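Local atomic coordinates of 3-ketosteroid-delta4-5alpha-dehydrogenase (Rhodococcus jostii, PDB entry 4AT2), a protein that probably catalyses the FAD-dependent 4,5-dehydrogenation of 3-ketosteroids of the 5alpha series, a step in bacterial steroid catabolism. Residues Arg322-Val334 with Leu397-Tyr409. Residues are numbered along the deposited sequence; the frame is centred on the assembly and turned at random.
Sequences RGILVNGRGQRYV and LPAGALQSTVEVY
Strand 324-326, an outer strand of a four-stranded antiparallel sheet, and the beta turn that follows it pack against helix 401-413, with Ile324 and Gly330 meeting Tyr409 and Thr405. Strand 324-326 and the 401-409 part of the helix run roughly antiparallel, their axes 11.0 Å apart at closest approach. Branched aliphatic residues suit this interface: Ile324 sends its two branches to different places. CG2 sits over one face of the Tyr409 ring, 3.7 Å from the centroid in a CH-pi contact, while CD1 reaches CG2 of both Thr405 and Val406. Val326 CG1 bridges Thr405 CG2 and Leu402 CD1.

The turn is type I, Asn327 to Gly330, and contains an Asx turn. Asn327 OD1 takes the backbone N-H of Arg329 and of Gln331 from opposite faces of its amide plane. Glycine fits position 330 twice over: the backbone takes a positive phi, which favours glycine, and a beta carbon would press on Ala401 and Leu397. The helix can therefore come close enough for Thr405 OG1 to donate to Gly330 O at 2.6 Å. Thr405 holds OG1 beside its backbone N, anti to the carbonyl carbon (chi1 -72°), which aims the hydroxyl at the turn and leaves the methyl CG2 against Ile324 CD1 and Val326 CG1. A water joins Arg329 O to Ala401 O, and Leu397 CD2 lies against Gly328 O.

Arg332 bends at chi3 (69°), bringing the face of its guanidinium against the edge of the Tyr409 ring: CE1 lies over the centre of the group, the planes 64° apart. Its NH2 forms salt bridges with Glu336 and Asp418, while Tyr409 OH is hydrogen-bonded to Lys423 NZ. A leucine in place of Arg332 would probably leave both carboxylates without this positive partner and the Tyr409 edge without the flat group that covers it. Beyond the turn lies the second subunit, whose Arg332 O accepts from Gln331 NE2.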
# COMPACT_ATOMS: atom_id res chain seq x y z
N ARG A 322 -20.23 -10.85 -20.79
CA ARG A 322 -21.61 -11.19 -21.12
C ARG A 322 -22.50 -11.42 -19.90
O ARG A 322 -23.68 -11.76 -20.03
CB ARG A 322 -21.64 -12.42 -22.04
CG ARG A 322 -21.13 -12.10 -23.44
CD ARG A 322 -20.95 -13.37 -24.27
NE ARG A 322 -20.70 -13.00 -25.66
CZ ARG A 322 -19.50 -12.66 -26.15
NH1 ARG A 322 -18.40 -12.70 -25.40
NH2 ARG A 322 -19.42 -12.29 -27.43
N GLY A 323 -21.95 -11.23 -18.70
CA GLY A 323 -22.76 -11.31 -17.49
C GLY A 323 -22.58 -10.08 -16.62
O GLY A 323 -22.07 -9.04 -17.08
N ILE A 324 -22.98 -10.19 -15.35
CA ILE A 324 -22.62 -9.18 -14.37
C ILE A 324 -21.82 -9.79 -13.23
O ILE A 324 -22.12 -10.90 -12.77
CB ILE A 324 -23.84 -8.41 -13.82
CG1 ILE A 324 -24.87 -9.35 -13.18
CG2 ILE A 324 -24.48 -7.62 -14.96
CD1 ILE A 324 -25.90 -8.62 -12.33
N LEU A 325 -20.79 -9.07 -12.81
CA LEU A 325 -20.04 -9.48 -11.63
C LEU A 325 -20.69 -8.91 -10.39
O LEU A 325 -21.01 -7.72 -10.35
CB LEU A 325 -18.59 -9.00 -11.72
CG LEU A 325 -17.70 -9.77 -12.69
CD1 LEU A 325 -16.41 -9.00 -12.92
CD2 LEU A 325 -17.44 -11.20 -12.22
N VAL A 326 -20.91 -9.75 -9.39
CA VAL A 326 -21.40 -9.26 -8.11
C VAL A 326 -20.44 -9.64 -7.00
O VAL A 326 -19.74 -10.64 -7.10
CB VAL A 326 -22.85 -9.72 -7.79
CG1 VAL A 326 -23.81 -9.17 -8.84
CG2 VAL A 326 -22.95 -11.23 -7.64
N ASN A 327 -20.38 -8.82 -5.96
CA ASN A 327 -19.55 -9.13 -4.80
C ASN A 327 -20.26 -10.08 -3.83
O ASN A 327 -21.31 -10.65 -4.16
CB ASN A 327 -19.10 -7.82 -4.14
CG ASN A 327 -20.25 -7.01 -3.57
OD1 ASN A 327 -21.36 -7.51 -3.40
ND2 ASN A 327 -19.97 -5.75 -3.24
N GLY A 328 -19.70 -10.26 -2.64
CA GLY A 328 -20.27 -11.16 -1.64
C GLY A 328 -21.61 -10.70 -1.09
O GLY A 328 -22.33 -11.49 -0.45
N ARG A 329 -21.95 -9.43 -1.33
CA ARG A 329 -23.26 -8.89 -0.95
C ARG A 329 -24.24 -8.86 -2.14
O ARG A 329 -25.31 -8.27 -2.05
CB ARG A 329 -23.11 -7.47 -0.37
CG ARG A 329 -22.22 -7.39 0.88
CD ARG A 329 -22.19 -5.98 1.47
NE ARG A 329 -21.50 -5.03 0.61
CZ ARG A 329 -20.19 -4.82 0.61
NH1 ARG A 329 -19.39 -5.48 1.44
NH2 ARG A 329 -19.67 -3.92 -0.22
N GLY A 330 -23.87 -9.51 -3.24
CA GLY A 330 -24.73 -9.55 -4.43
C GLY A 330 -24.83 -8.24 -5.20
O GLY A 330 -25.77 -8.04 -5.97
N GLN A 331 -23.83 -7.37 -5.02
CA GLN A 331 -23.83 -6.03 -5.63
C GLN A 331 -22.84 -5.93 -6.78
O GLN A 331 -21.72 -6.43 -6.67
CB GLN A 331 -23.40 -4.98 -4.59
CG GLN A 331 -24.32 -4.89 -3.38
CD GLN A 331 -23.66 -4.17 -2.21
OE1 GLN A 331 -22.44 -4.07 -2.13
NE2 GLN A 331 -24.47 -3.67 -1.29
N ARG A 332 -23.21 -5.24 -7.86
CA ARG A 332 -22.24 -4.93 -8.91
C ARG A 332 -21.21 -3.91 -8.42
O ARG A 332 -21.52 -3.05 -7.59
CB ARG A 332 -22.93 -4.43 -10.18
CG ARG A 332 -23.67 -5.52 -10.92
CD ARG A 332 -24.25 -5.00 -12.23
NE ARG A 332 -23.22 -4.68 -13.23
CZ ARG A 332 -23.14 -3.51 -13.89
NH1 ARG A 332 -23.97 -2.51 -13.61
NH2 ARG A 332 -22.19 -3.33 -14.81
N TYR A 333 -19.99 -3.98 -8.96
CA TYR A 333 -18.91 -3.09 -8.49
C TYR A 333 -17.91 -2.65 -9.57
O TYR A 333 -17.09 -1.76 -9.31
CB TYR A 333 -18.14 -3.75 -7.33
CG TYR A 333 -17.47 -5.05 -7.73
CD1 TYR A 333 -18.17 -6.27 -7.68
CD2 TYR A 333 -16.13 -5.08 -8.15
CE1 TYR A 333 -17.58 -7.46 -8.05
CE2 TYR A 333 -15.51 -6.28 -8.52
CZ TYR A 333 -16.24 -7.46 -8.45
OH TYR A 333 -15.68 -8.66 -8.83
N VAL A 334 -17.95 -3.28 -10.75
CA VAL A 334 -17.00 -2.95 -11.82
C VAL A 334 -17.68 -3.16 -13.19
O VAL A 334 -18.42 -4.12 -13.35
CB VAL A 334 -15.71 -3.79 -11.70
CG1 VAL A 334 -15.98 -5.30 -11.86
CG2 VAL A 334 -14.61 -3.31 -12.65
N LEU A 397 -27.13 -16.06 -0.51
CA LEU A 397 -27.29 -14.61 -0.35
C LEU A 397 -28.62 -14.30 0.33
O LEU A 397 -29.60 -15.02 0.15
CB LEU A 397 -27.21 -13.91 -1.72
CG LEU A 397 -25.85 -13.92 -2.42
CD1 LEU A 397 -25.93 -13.41 -3.86
CD2 LEU A 397 -24.83 -13.10 -1.64
N PRO A 398 -28.68 -13.20 1.12
CA PRO A 398 -29.94 -12.83 1.79
C PRO A 398 -31.05 -12.51 0.79
O PRO A 398 -30.77 -12.00 -0.30
CB PRO A 398 -29.55 -11.56 2.58
CG PRO A 398 -28.07 -11.62 2.72
CD PRO A 398 -27.58 -12.29 1.46
N ALA A 399 -32.30 -12.78 1.17
CA ALA A 399 -33.44 -12.55 0.29
C ALA A 399 -33.43 -11.11 -0.22
O ALA A 399 -33.38 -10.17 0.58
CB ALA A 399 -34.75 -12.84 1.00
N GLY A 400 -33.46 -10.96 -1.54
CA GLY A 400 -33.52 -9.67 -2.19
C GLY A 400 -32.18 -9.08 -2.62
O GLY A 400 -32.15 -8.21 -3.49
N ALA A 401 -31.07 -9.52 -2.03
CA ALA A 401 -29.75 -8.92 -2.32
C ALA A 401 -29.36 -9.04 -3.79
O ALA A 401 -28.94 -8.05 -4.42
CB ALA A 401 -28.66 -9.51 -1.43
N LEU A 402 -29.54 -10.23 -4.35
CA LEU A 402 -29.23 -10.43 -5.77
C LEU A 402 -30.43 -10.07 -6.64
O LEU A 402 -30.26 -9.47 -7.72
CB LEU A 402 -28.78 -11.88 -6.05
CG LEU A 402 -28.46 -12.21 -7.51
CD1 LEU A 402 -27.22 -11.47 -8.02
CD2 LEU A 402 -28.28 -13.73 -7.65
N GLN A 403 -31.64 -10.40 -6.19
CA GLN A 403 -32.84 -10.10 -6.97
C GLN A 403 -32.91 -8.61 -7.29
O GLN A 403 -33.23 -8.23 -8.42
CB GLN A 403 -34.10 -10.51 -6.22
CG GLN A 403 -34.27 -12.02 -6.05
CD GLN A 403 -35.59 -12.34 -5.39
OE1 GLN A 403 -36.66 -12.16 -6.00
NE2 GLN A 403 -35.53 -12.80 -4.15
N SER A 404 -32.64 -7.77 -6.30
CA SER A 404 -32.73 -6.33 -6.51
C SER A 404 -31.65 -5.83 -7.46
O SER A 404 -31.93 -5.01 -8.32
CB SER A 404 -32.70 -5.57 -5.18
OG SER A 404 -31.48 -5.78 -4.50
N THR A 405 -30.43 -6.34 -7.31
CA THR A 405 -29.34 -6.00 -8.23
C THR A 405 -29.75 -6.27 -9.68
O THR A 405 -29.56 -5.44 -10.56
CB THR A 405 -28.07 -6.78 -7.87
OG1 THR A 405 -27.56 -6.24 -6.65
CG2 THR A 405 -26.99 -6.71 -8.97
N VAL A 406 -30.32 -7.45 -9.91
CA VAL A 406 -30.69 -7.85 -11.26
C VAL A 406 -31.91 -7.05 -11.76
O VAL A 406 -31.96 -6.67 -12.93
CB VAL A 406 -30.91 -9.38 -11.36
CG1 VAL A 406 -31.46 -9.77 -12.73
CG2 VAL A 406 -29.61 -10.11 -11.07
N GLU A 407 -32.85 -6.78 -10.86
CA GLU A 407 -34.05 -5.99 -11.26
C GLU A 407 -33.64 -4.60 -11.75
O GLU A 407 -34.09 -4.15 -12.82
CB GLU A 407 -35.04 -5.87 -10.10
CG GLU A 407 -35.89 -7.11 -9.88
CD GLU A 407 -36.60 -7.12 -8.53
OE1 GLU A 407 -36.63 -6.07 -7.85
OE2 GLU A 407 -37.11 -8.20 -8.15
N VAL A 408 -32.77 -3.93 -11.00
CA VAL A 408 -32.34 -2.56 -11.34
C VAL A 408 -31.48 -2.60 -12.60
O VAL A 408 -31.68 -1.80 -13.53
CB VAL A 408 -31.61 -1.89 -10.15
CG1 VAL A 408 -31.02 -0.53 -10.55
CG2 VAL A 408 -32.56 -1.74 -8.97
N TYR A 409 -30.58 -3.57 -12.68
CA TYR A 409 -29.73 -3.71 -13.86
C TYR A 409 -30.60 -3.91 -15.09
O TYR A 409 -30.39 -3.26 -16.12
CB TYR A 409 -28.77 -4.89 -13.71
CG TYR A 409 -27.89 -5.09 -14.93
CD1 TYR A 409 -26.74 -4.33 -15.10
CD2 TYR A 409 -28.23 -6.04 -15.90
CE1 TYR A 409 -25.93 -4.51 -16.22
CE2 TYR A 409 -27.43 -6.22 -17.02
CZ TYR A 409 -26.28 -5.46 -17.17
OH TYR A 409 -25.48 -5.63 -18.27
O HOH W 1 -27.27 -6.40 -2.40
O HOH W 2 -25.71 -3.65 -7.94